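Local coordinates for alpha-glucosidase ([Eubacterium] rectale, PDB 6PNR), which probably hydrolyses alpha-sulfoquinovosides as a retaining glycoside hydrolase of family 31, and here holds a sulfonated aza-sugar inhibitor, at residues R263-A268 with R546-Y551; W415-A420 with Q448-L453; D435-M440 with T517-T522; A470-G475 with A511-F516. All coordinates share one frame; numbering follows the deposited sequence.

All four contacts lie in the family 31 TIM-barrel region. Interaction 1 starts first along the chain and closes last: it joins the approach to strand 267-271 to helix 538-568, and the other three fall within the 277 residues between its segments. Interaction 2 ties helix 408-429 to the end of helix 447-450. Interaction 3 joins strand 437-439 to 517-522 across the barrel interior; the segments of interactions 2 and 3 alternate, so these loops cross, and the two contacts touch where 435-440 meets 448-453. Interaction 4, helix 469-481 against helix 504-514, lies wholly within the span of interaction 3. Tyr551, Met515 and Met520 bring interactions 1, 3 and 4 together.

Interaction 1: R263-A268 with R546-Y551; sequences RNIKVA and RLVDVY
Asp549, buried on helix 538-568, has its carboxylate gripped by several groups: Lys266 NZ meets OD1 in a salt bridge of 3.1 Å, while OD2 shares a hydrogen bond with Tyr665 OH and a second salt bridge with Lys664. The lysine nitrogen approaches OD1 from above the carboxylate plane, 40° out of it. Its chain runs extended beyond CG and carries the ammonium to the helix; a weak bond to Thr552 OG1 gives NZ another partner. Two lysines beside one carboxylate probably keep Asp549 ionised. Next to the salt bridge, one residue earlier on the helix, Val548 packs against the loop with its two methyls divided between neighbours. CG1, turned opposite the backbone N (chi1 168°), lies 3.4 Å from Lys266 O and 4.0 Å from Lys266 CB. CG2 meets Ile265 CG2 at 4.2 Å, a looser apolar touch. The exposed lysine thus reaches a buried carboxylate, next to the apolar contact of Val548 with Ile265. The loop leaves helix 250-262 and leads into strand 267-271 of the parallel barrel sheet; Ile265 also packs on Met541 and Ala545 of helix 538-568, and both Ile265 and Val548 touch Leu242 of the adjoining strand 242-245.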
# COMPACT_ATOMS: atom_id res chain seq x y z
N ARG A 263 19.09 -24.43 -39.28
CA ARG A 263 18.26 -23.34 -39.76
C ARG A 263 19.07 -22.09 -40.08
O ARG A 263 18.49 -21.02 -40.25
CB ARG A 263 17.16 -23.02 -38.73
CG ARG A 263 15.81 -23.71 -39.00
CD ARG A 263 15.94 -25.21 -39.16
NE ARG A 263 14.64 -25.87 -38.96
CZ ARG A 263 14.50 -27.16 -38.69
NH1 ARG A 263 15.57 -27.95 -38.60
NH2 ARG A 263 13.29 -27.66 -38.51
N ASN A 264 20.40 -22.20 -40.14
CA ASN A 264 21.28 -21.11 -40.57
C ASN A 264 21.26 -19.93 -39.60
O ASN A 264 21.52 -18.78 -40.00
CB ASN A 264 20.94 -20.64 -41.98
CG ASN A 264 20.98 -21.76 -42.98
OD1 ASN A 264 21.86 -22.63 -42.92
ND2 ASN A 264 20.01 -21.78 -43.90
N ILE A 265 20.96 -20.18 -38.33
CA ILE A 265 21.15 -19.18 -37.29
C ILE A 265 22.57 -19.30 -36.78
O ILE A 265 23.00 -20.38 -36.37
CB ILE A 265 20.13 -19.37 -36.15
CG1 ILE A 265 18.69 -19.25 -36.67
CG2 ILE A 265 20.40 -18.37 -35.03
CD1 ILE A 265 17.67 -19.85 -35.72
N LYS A 266 23.32 -18.20 -36.82
CA LYS A 266 24.68 -18.19 -36.30
C LYS A 266 24.68 -18.29 -34.78
O LYS A 266 23.97 -17.53 -34.11
CB LYS A 266 25.42 -16.93 -36.74
CG LYS A 266 25.77 -16.91 -38.22
CD LYS A 266 26.03 -15.48 -38.67
CE LYS A 266 26.74 -15.45 -40.02
NZ LYS A 266 27.19 -14.08 -40.37
N VAL A 267 25.48 -19.20 -34.24
CA VAL A 267 25.49 -19.47 -32.81
C VAL A 267 26.88 -19.16 -32.27
O VAL A 267 27.87 -19.72 -32.75
CB VAL A 267 25.09 -20.92 -32.50
CG1 VAL A 267 25.19 -21.21 -31.01
CG2 VAL A 267 23.67 -21.19 -33.01
N ALA A 268 26.95 -18.25 -31.29
CA ALA A 268 28.19 -18.00 -30.56
C ALA A 268 28.38 -19.00 -29.43
O ALA A 268 29.51 -19.41 -29.15
CB ALA A 268 28.18 -16.57 -29.99
N ARG A 546 18.00 -13.88 -39.73
CA ARG A 546 18.26 -12.53 -40.23
C ARG A 546 18.68 -11.59 -39.10
O ARG A 546 19.67 -10.86 -39.23
CB ARG A 546 17.02 -12.01 -40.95
CG ARG A 546 17.00 -10.49 -41.14
CD ARG A 546 15.78 -10.09 -41.96
NE ARG A 546 15.66 -8.66 -42.14
CZ ARG A 546 15.21 -7.81 -41.23
NH1 ARG A 546 14.83 -8.25 -40.03
NH2 ARG A 546 15.13 -6.52 -41.52
N LEU A 547 17.94 -11.60 -37.98
CA LEU A 547 18.25 -10.68 -36.88
C LEU A 547 19.65 -10.94 -36.33
O LEU A 547 20.40 -10.01 -36.05
CB LEU A 547 17.20 -10.80 -35.77
CG LEU A 547 15.73 -10.56 -36.17
CD1 LEU A 547 14.78 -10.80 -35.01
CD2 LEU A 547 15.51 -9.18 -36.78
N VAL A 548 20.01 -12.21 -36.17
CA VAL A 548 21.32 -12.54 -35.63
C VAL A 548 22.40 -12.17 -36.64
O VAL A 548 23.48 -11.68 -36.27
CB VAL A 548 21.36 -14.02 -35.23
CG1 VAL A 548 22.78 -14.47 -34.95
CG2 VAL A 548 20.45 -14.26 -34.01
N ASP A 549 22.14 -12.39 -37.94
CA ASP A 549 23.09 -11.97 -38.96
C ASP A 549 23.33 -10.46 -38.89
O ASP A 549 24.48 -10.01 -38.93
CB ASP A 549 22.61 -12.39 -40.35
CG ASP A 549 23.68 -12.23 -41.43
OD1 ASP A 549 24.88 -12.18 -41.09
OD2 ASP A 549 23.32 -12.15 -42.62
N VAL A 550 22.26 -9.67 -38.73
CA VAL A 550 22.42 -8.23 -38.55
C VAL A 550 23.34 -7.94 -37.37
O VAL A 550 24.23 -7.09 -37.45
CB VAL A 550 21.05 -7.55 -38.39
CG1 VAL A 550 21.23 -6.10 -37.95
CG2 VAL A 550 20.28 -7.59 -39.70
N TYR A 551 23.13 -8.64 -36.25
CA TYR A 551 24.00 -8.45 -35.09
C TYR A 551 25.46 -8.70 -35.45
O TYR A 551 26.33 -7.90 -35.09
CB TYR A 551 23.55 -9.37 -33.95
CG TYR A 551 24.52 -9.50 -32.79
CD1 TYR A 551 24.59 -8.52 -31.80
CD2 TYR A 551 25.33 -10.61 -32.66
CE1 TYR A 551 25.45 -8.65 -30.72
CE2 TYR A 551 26.19 -10.75 -31.60
CZ TYR A 551 26.26 -9.77 -30.64
OH TYR A 551 27.13 -9.93 -29.59

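Interaction 2: W415-A420 with Q448-L453; sequences WPVLWA and QKYCTL
Helix 408-429 passes the end of the one-turn helix 447-450 closely, Ala420 CA and Tyr450 CA lying 5.2 Å apart, just before the chain leaves helical geometry at Cys451. The small alanine permits this approach: its CB meets Tyr450 CB at 3.6 Å. Alongside, the carbonyl oxygens Ala420 O and Tyr450 O come within 3.3 Å; both are acceptors, so no bond joins them, and Tyr450 O instead receives the hydroxyl of Tyr438. One turn earlier, Val417 presents CG1, held opposite its backbone N (chi1 180°), to the edge of the tyrosine ring, near the ring plane and 3.8 Å from Tyr450 CD2. The two side chains cross at about a right angle. Lys449 CG lies over one ring face, 3.9 Å above its plane and offset toward the rim, and Tyr424 adds an edge-to-face aromatic partner. No hydrogen bond links the two segments; the join is apolar packing. Helix 408-429 precedes strand 437-439 of the parallel barrel sheet and the short helix 447-450 follows it, so the contact packs a helix of the barrel's outer layer against the connection that follows a beta strand, as in the beta/alpha units of a TIM barrel.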
# COMPACT_ATOMS: atom_id res chain seq x y z
N TRP A 415 25.84 -7.74 -0.38
CA TRP A 415 26.01 -9.09 -0.91
C TRP A 415 26.24 -9.14 -2.42
O TRP A 415 27.14 -9.88 -2.85
CB TRP A 415 24.81 -9.96 -0.52
CG TRP A 415 25.22 -11.32 -0.10
CD1 TRP A 415 25.10 -12.48 -0.82
CD2 TRP A 415 25.85 -11.67 1.13
NE1 TRP A 415 25.60 -13.53 -0.09
CE2 TRP A 415 26.07 -13.07 1.10
CE3 TRP A 415 26.25 -10.95 2.26
CZ2 TRP A 415 26.67 -13.75 2.16
CZ3 TRP A 415 26.85 -11.62 3.31
CH2 TRP A 415 27.06 -13.01 3.25
N PRO A 416 25.47 -8.43 -3.26
CA PRO A 416 25.70 -8.54 -4.71
C PRO A 416 27.11 -8.18 -5.13
O PRO A 416 27.61 -8.77 -6.09
CB PRO A 416 24.67 -7.56 -5.28
CG PRO A 416 23.56 -7.57 -4.27
CD PRO A 416 24.28 -7.61 -2.96
N VAL A 417 27.75 -7.21 -4.47
CA VAL A 417 29.12 -6.85 -4.86
C VAL A 417 30.12 -7.88 -4.34
O VAL A 417 31.11 -8.18 -5.03
CB VAL A 417 29.45 -5.43 -4.38
CG1 VAL A 417 30.88 -5.04 -4.79
CG2 VAL A 417 28.47 -4.46 -4.99
N LEU A 418 29.91 -8.42 -3.13
CA LEU A 418 30.75 -9.52 -2.67
C LEU A 418 30.69 -10.69 -3.64
O LEU A 418 31.72 -11.29 -3.98
CB LEU A 418 30.33 -9.98 -1.27
CG LEU A 418 30.67 -9.01 -0.15
CD1 LEU A 418 30.02 -9.44 1.17
CD2 LEU A 418 32.17 -8.90 0.00
N TRP A 419 29.48 -11.02 -4.11
CA TRP A 419 29.31 -12.11 -5.05
C TRP A 419 29.95 -11.78 -6.40
O TRP A 419 30.62 -12.63 -7.00
CB TRP A 419 27.80 -12.40 -5.16
CG TRP A 419 27.33 -13.38 -6.19
CD1 TRP A 419 26.23 -13.23 -6.99
CD2 TRP A 419 27.89 -14.66 -6.51
NE1 TRP A 419 26.09 -14.33 -7.81
CE2 TRP A 419 27.10 -15.22 -7.53
CE3 TRP A 419 28.98 -15.39 -6.03
CZ2 TRP A 419 27.37 -16.46 -8.09
CZ3 TRP A 419 29.25 -16.63 -6.60
CH2 TRP A 419 28.45 -17.15 -7.62
N ALA A 420 29.79 -10.54 -6.87
CA ALA A 420 30.47 -10.09 -8.08
C ALA A 420 31.98 -10.27 -7.94
O ALA A 420 32.64 -10.78 -8.86
CB ALA A 420 30.13 -8.63 -8.36
N GLN A 448 30.53 -1.90 -11.06
CA GLN A 448 31.17 -1.33 -12.24
C GLN A 448 32.50 -1.99 -12.53
O GLN A 448 32.88 -2.13 -13.70
CB GLN A 448 31.36 0.19 -12.05
CG GLN A 448 30.06 1.02 -11.96
CD GLN A 448 29.39 0.96 -10.59
OE1 GLN A 448 29.84 0.26 -9.69
NE2 GLN A 448 28.31 1.72 -10.42
N LYS A 449 33.24 -2.39 -11.48
CA LYS A 449 34.50 -3.10 -11.64
C LYS A 449 34.31 -4.61 -11.73
O LYS A 449 34.88 -5.26 -12.61
CB LYS A 449 35.44 -2.80 -10.46
CG LYS A 449 36.76 -3.58 -10.58
CD LYS A 449 37.75 -3.33 -9.44
CE LYS A 449 39.06 -4.11 -9.71
NZ LYS A 449 40.08 -3.97 -8.62
N TYR A 450 33.50 -5.17 -10.82
CA TYR A 450 33.49 -6.61 -10.56
C TYR A 450 32.49 -7.39 -11.40
O TYR A 450 32.46 -8.62 -11.32
CB TYR A 450 33.18 -6.87 -9.09
CG TYR A 450 34.26 -6.36 -8.16
CD1 TYR A 450 35.59 -6.69 -8.38
CD2 TYR A 450 33.93 -5.56 -7.07
CE1 TYR A 450 36.58 -6.22 -7.53
CE2 TYR A 450 34.91 -5.09 -6.22
CZ TYR A 450 36.24 -5.42 -6.46
OH TYR A 450 37.21 -4.96 -5.61
N CYS A 451 31.64 -6.74 -12.17
CA CYS A 451 30.68 -7.45 -12.99
C CYS A 451 31.03 -7.23 -14.46
O CYS A 451 31.01 -6.09 -14.93
CB CYS A 451 29.26 -6.99 -12.67
SG CYS A 451 28.01 -7.66 -13.78
N THR A 452 31.35 -8.32 -15.17
CA THR A 452 31.75 -8.20 -16.57
C THR A 452 30.59 -7.89 -17.51
O THR A 452 30.82 -7.39 -18.62
CB THR A 452 32.42 -9.50 -17.05
OG1 THR A 452 31.64 -10.62 -16.64
CG2 THR A 452 33.84 -9.63 -16.49
N LEU A 453 29.35 -8.17 -17.11
CA LEU A 453 28.19 -7.93 -17.96
C LEU A 453 26.92 -8.00 -17.13
O LEU A 453 26.71 -8.97 -16.39
CB LEU A 453 28.14 -8.96 -19.10
CG LEU A 453 26.89 -8.98 -20.00
CD1 LEU A 453 26.78 -7.70 -20.84
CD2 LEU A 453 26.89 -10.18 -20.92

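Interaction 3: D435-M440 with T517-T522; sequences DVVYFM and TPFMRT
The interior of the TIM barrel, close to the inhibitor site, is where strand 437-439 faces the segment ending in the weakly bonded strand 521-522. Phe439 reaches across, its side chain touching both Phe519 and Arg521, although the backbones stay 10.3 Å apart between Phe439 CA and Phe519 CA. The two phenyl rings meet obliquely, planes at 52° and centroids 5.7 Å apart, with Phe439 CE1 and Phe519 CE2 the nearest atoms. Val437, two residues earlier and on the same side of the strand, adds a looser touch of 4.4 Å from CG1 to Phe519 CE1. His488 packs edge-to-face with the Phe519 ring. Arg521 leaves its strand extended and then bends at chi3 (52°), bringing the guanidinium over Phe439; the two planes are 5° apart. The polar end is held by other residues: NH2 forms a salt bridge with Asp490, NE bonds His488 NE2, and Trp455 and Trp271 make cation-pi contacts. Trp455 belongs to the inhibitor pocket, and the Arg521 side chain lies about 6 Å from the inhibitor. Over one face of the guanidinium sits the ring atom Phe439 CE2, 3.4 Å from Arg521 NE.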
# COMPACT_ATOMS: atom_id res chain seq x y z
N ASP A 435 38.34 -13.04 -21.69
CA ASP A 435 38.16 -14.27 -22.46
C ASP A 435 36.93 -15.06 -22.07
O ASP A 435 36.40 -15.80 -22.90
CB ASP A 435 39.38 -15.19 -22.33
CG ASP A 435 40.67 -14.52 -22.78
OD1 ASP A 435 40.63 -13.71 -23.72
OD2 ASP A 435 41.71 -14.83 -22.17
N VAL A 436 36.49 -14.95 -20.83
CA VAL A 436 35.25 -15.56 -20.37
C VAL A 436 34.39 -14.45 -19.80
O VAL A 436 34.90 -13.42 -19.36
CB VAL A 436 35.47 -16.67 -19.31
CG1 VAL A 436 36.52 -17.67 -19.77
CG2 VAL A 436 35.83 -16.06 -17.99
N VAL A 437 33.08 -14.65 -19.82
CA VAL A 437 32.19 -13.59 -19.36
C VAL A 437 31.08 -14.19 -18.52
O VAL A 437 30.48 -15.21 -18.90
CB VAL A 437 31.62 -12.77 -20.54
CG1 VAL A 437 30.94 -13.67 -21.57
CG2 VAL A 437 30.68 -11.68 -20.03
N TYR A 438 30.81 -13.58 -17.37
CA TYR A 438 29.65 -13.94 -16.57
C TYR A 438 28.70 -12.75 -16.56
O TYR A 438 29.11 -11.61 -16.77
CB TYR A 438 30.02 -14.36 -15.13
CG TYR A 438 30.94 -13.37 -14.45
CD1 TYR A 438 32.31 -13.44 -14.61
CD2 TYR A 438 30.42 -12.34 -13.66
CE1 TYR A 438 33.16 -12.52 -14.01
CE2 TYR A 438 31.26 -11.40 -13.06
CZ TYR A 438 32.63 -11.50 -13.23
OH TYR A 438 33.47 -10.58 -12.65
N PHE A 439 27.42 -13.02 -16.38
CA PHE A 439 26.46 -11.91 -16.35
C PHE A 439 25.62 -11.99 -15.10
O PHE A 439 25.19 -13.07 -14.69
CB PHE A 439 25.59 -11.87 -17.63
CG PHE A 439 25.23 -13.23 -18.19
CD1 PHE A 439 26.13 -13.94 -18.98
CD2 PHE A 439 23.96 -13.77 -17.98
CE1 PHE A 439 25.78 -15.18 -19.51
CE2 PHE A 439 23.60 -15.01 -18.50
CZ PHE A 439 24.50 -15.71 -19.26
N MET A 440 25.41 -10.83 -14.47
CA MET A 440 24.72 -10.71 -13.20
C MET A 440 23.49 -9.83 -13.35
O MET A 440 23.46 -8.90 -14.16
CB MET A 440 25.64 -10.14 -12.13
CG MET A 440 27.02 -10.80 -12.08
SD MET A 440 28.00 -10.19 -10.71
CE MET A 440 27.04 -10.74 -9.30
N THR A 517 22.26 -4.47 -29.04
CA THR A 517 22.85 -4.50 -27.70
C THR A 517 24.13 -5.32 -27.80
O THR A 517 24.35 -5.97 -28.83
CB THR A 517 21.88 -5.09 -26.66
OG1 THR A 517 21.76 -6.51 -26.86
CG2 THR A 517 20.49 -4.43 -26.73
N PRO A 518 24.99 -5.34 -26.77
CA PRO A 518 26.26 -6.08 -26.90
C PRO A 518 26.15 -7.60 -26.99
O PRO A 518 27.12 -8.23 -27.43
CB PRO A 518 27.03 -5.68 -25.63
CG PRO A 518 26.42 -4.40 -25.19
CD PRO A 518 24.97 -4.51 -25.56
N PHE A 519 25.02 -8.22 -26.62
CA PHE A 519 25.02 -9.65 -26.27
C PHE A 519 23.61 -10.21 -26.46
O PHE A 519 22.70 -9.82 -25.72
CB PHE A 519 25.50 -9.78 -24.82
CG PHE A 519 25.83 -11.18 -24.36
CD1 PHE A 519 27.07 -11.76 -24.63
CD2 PHE A 519 24.94 -11.89 -23.55
CE1 PHE A 519 27.38 -13.03 -24.15
CE2 PHE A 519 25.24 -13.16 -23.07
CZ PHE A 519 26.48 -13.73 -23.37
N MET A 520 23.43 -11.10 -27.44
CA MET A 520 22.13 -11.69 -27.78
C MET A 520 21.97 -13.06 -27.12
O MET A 520 22.68 -14.01 -27.49
CB MET A 520 21.96 -11.84 -29.29
CG MET A 520 21.77 -10.55 -30.06
SD MET A 520 21.29 -10.83 -31.78
CE MET A 520 19.52 -11.18 -31.62
N ARG A 521 21.01 -13.18 -26.20
CA ARG A 521 20.80 -14.43 -25.47
C ARG A 521 19.31 -14.72 -25.31
O ARG A 521 18.54 -13.84 -24.90
CB ARG A 521 21.48 -14.38 -24.09
CG ARG A 521 21.35 -15.67 -23.28
CD ARG A 521 22.02 -15.53 -21.90
NE ARG A 521 21.57 -14.34 -21.17
CZ ARG A 521 20.38 -14.23 -20.59
NH1 ARG A 521 19.53 -15.24 -20.66
NH2 ARG A 521 20.05 -13.11 -19.93
N THR A 522 18.89 -15.96 -25.61
CA THR A 522 17.51 -16.38 -25.42
C THR A 522 17.38 -17.09 -24.07
O THR A 522 18.35 -17.33 -23.35
CB THR A 522 17.03 -17.30 -26.56
OG1 THR A 522 17.69 -18.57 -26.48
CG2 THR A 522 17.26 -16.68 -27.93

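Interaction 4: A470-G475 with A511-F516; sequences ASVICG and AEMAMF
Apolar contacts carry this meeting of helices, with Met513 as the bridging side chain: its thioether end reaches Val472 and Ile473 on helix 469-481. The sulfur and methyl divide the work. Met513 SD lies 3.7 Å from Ile473 CG1 and 4.1 Å from Ile473 CD1, so it rests alongside the longer branch of the isoleucine. Met513 CE lies 3.8 Å from Val472 CG1 and 4.0 Å from Val472 CB, reaching the flank of the valine. The methionine runs out straight through CG and SD (chi2 174°), then bends at the last torsion (chi3 75°), which swings the methyl off the chain direction and onto Val472. Both meetings are oblique crossings of side chains. The backbones keep their distance, Ile473 CA and Met513 CA being 9.3 Å apart, and the methionine spans that separation.

No hydrogen bond joins the two segments; the polar groups serve each helix and its surroundings. Ser471 OG bonds Gly468 O near the start of its own helix. On the other helix, Glu512 forms a salt bridge with Arg509 and also accepts a bond from Gly642 N.

Packing against further elements sets the place of the contact. Val472 also touches Gln459 and Ser489, while Ala511 and Ala514 lean on Ile491 of strand 490-491. The contact joins helices that come one before and one after strand 490-491 in the chain, consistent with neighbouring helices of the outer layer of a TIM barrel.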
# COMPACT_ATOMS: atom_id res chain seq x y z
N ALA A 470 9.64 -3.04 -22.59
CA ALA A 470 10.03 -1.64 -22.47
C ALA A 470 10.90 -1.39 -21.24
O ALA A 470 11.77 -0.50 -21.26
CB ALA A 470 8.79 -0.75 -22.44
N SER A 471 10.71 -2.15 -20.16
CA SER A 471 11.43 -1.88 -18.92
C SER A 471 12.91 -2.21 -19.06
O SER A 471 13.73 -1.68 -18.30
CB SER A 471 10.80 -2.63 -17.74
OG SER A 471 10.92 -4.04 -17.88
N VAL A 472 13.26 -3.05 -20.03
CA VAL A 472 14.65 -3.34 -20.35
C VAL A 472 15.38 -2.07 -20.77
O VAL A 472 16.55 -1.85 -20.42
CB VAL A 472 14.71 -4.41 -21.45
CG1 VAL A 472 16.15 -4.54 -21.99
CG2 VAL A 472 14.13 -5.74 -20.95
N ILE A 473 14.72 -1.21 -21.56
CA ILE A 473 15.39 -0.01 -22.05
C ILE A 473 15.68 0.94 -20.91
O ILE A 473 16.77 1.52 -20.81
CB ILE A 473 14.55 0.69 -23.13
CG1 ILE A 473 14.22 -0.27 -24.27
CG2 ILE A 473 15.30 1.92 -23.66
CD1 ILE A 473 12.94 0.07 -24.94
N CYS A 474 14.68 1.14 -20.04
CA CYS A 474 14.86 1.97 -18.85
C CYS A 474 16.00 1.44 -17.98
O CYS A 474 16.84 2.22 -17.49
CB CYS A 474 13.53 1.99 -18.07
SG CYS A 474 13.46 3.24 -16.75
N GLY A 475 16.05 0.12 -17.79
CA GLY A 475 17.14 -0.46 -17.01
C GLY A 475 18.49 -0.23 -17.65
O GLY A 475 19.48 -0.03 -16.95
N ALA A 511 13.83 -9.77 -29.87
CA ALA A 511 15.07 -10.08 -30.57
C ALA A 511 15.54 -8.92 -31.45
O ALA A 511 16.75 -8.68 -31.58
CB ALA A 511 14.89 -11.36 -31.39
N GLU A 512 14.61 -8.17 -32.05
CA GLU A 512 14.99 -7.08 -32.94
C GLU A 512 15.50 -5.86 -32.17
O GLU A 512 16.16 -5.00 -32.77
CB GLU A 512 13.83 -6.69 -33.87
CG GLU A 512 12.78 -5.77 -33.26
CD GLU A 512 11.55 -5.60 -34.16
OE1 GLU A 512 11.12 -6.58 -34.81
OE2 GLU A 512 11.00 -4.48 -34.22
N MET A 513 15.21 -5.78 -30.87
CA MET A 513 15.90 -4.83 -30.00
C MET A 513 17.26 -5.35 -29.59
O MET A 513 18.26 -4.61 -29.64
CB MET A 513 15.05 -4.54 -28.76
CG MET A 513 15.85 -3.88 -27.62
SD MET A 513 14.86 -3.38 -26.20
CE MET A 513 14.55 -4.97 -25.43
N ALA A 514 17.32 -6.64 -29.22
CA ALA A 514 18.54 -7.23 -28.68
C ALA A 514 19.69 -7.19 -29.68
O ALA A 514 20.86 -7.15 -29.27
CB ALA A 514 18.26 -8.67 -28.25
N MET A 515 19.40 -7.21 -30.99
CA MET A 515 20.50 -7.15 -31.94
C MET A 515 21.20 -5.80 -31.93
O MET A 515 22.30 -5.70 -32.46
CB MET A 515 20.03 -7.48 -33.36
CG MET A 515 19.02 -6.52 -33.96
SD MET A 515 18.43 -7.14 -35.56
CE MET A 515 17.42 -5.77 -36.13
N PHE A 516 20.61 -4.77 -31.31
CA PHE A 516 21.29 -3.51 -31.07
C PHE A 516 21.74 -3.39 -29.62
O PHE A 516 21.57 -2.34 -29.00
CB PHE A 516 20.40 -2.33 -31.46
CG PHE A 516 20.01 -2.30 -32.91
CD1 PHE A 516 20.90 -1.84 -33.87
CD2 PHE A 516 18.75 -2.73 -33.30
CE1 PHE A 516 20.54 -1.82 -35.21
CE2 PHE A 516 18.38 -2.72 -34.64
CZ PHE A 516 19.28 -2.26 -35.60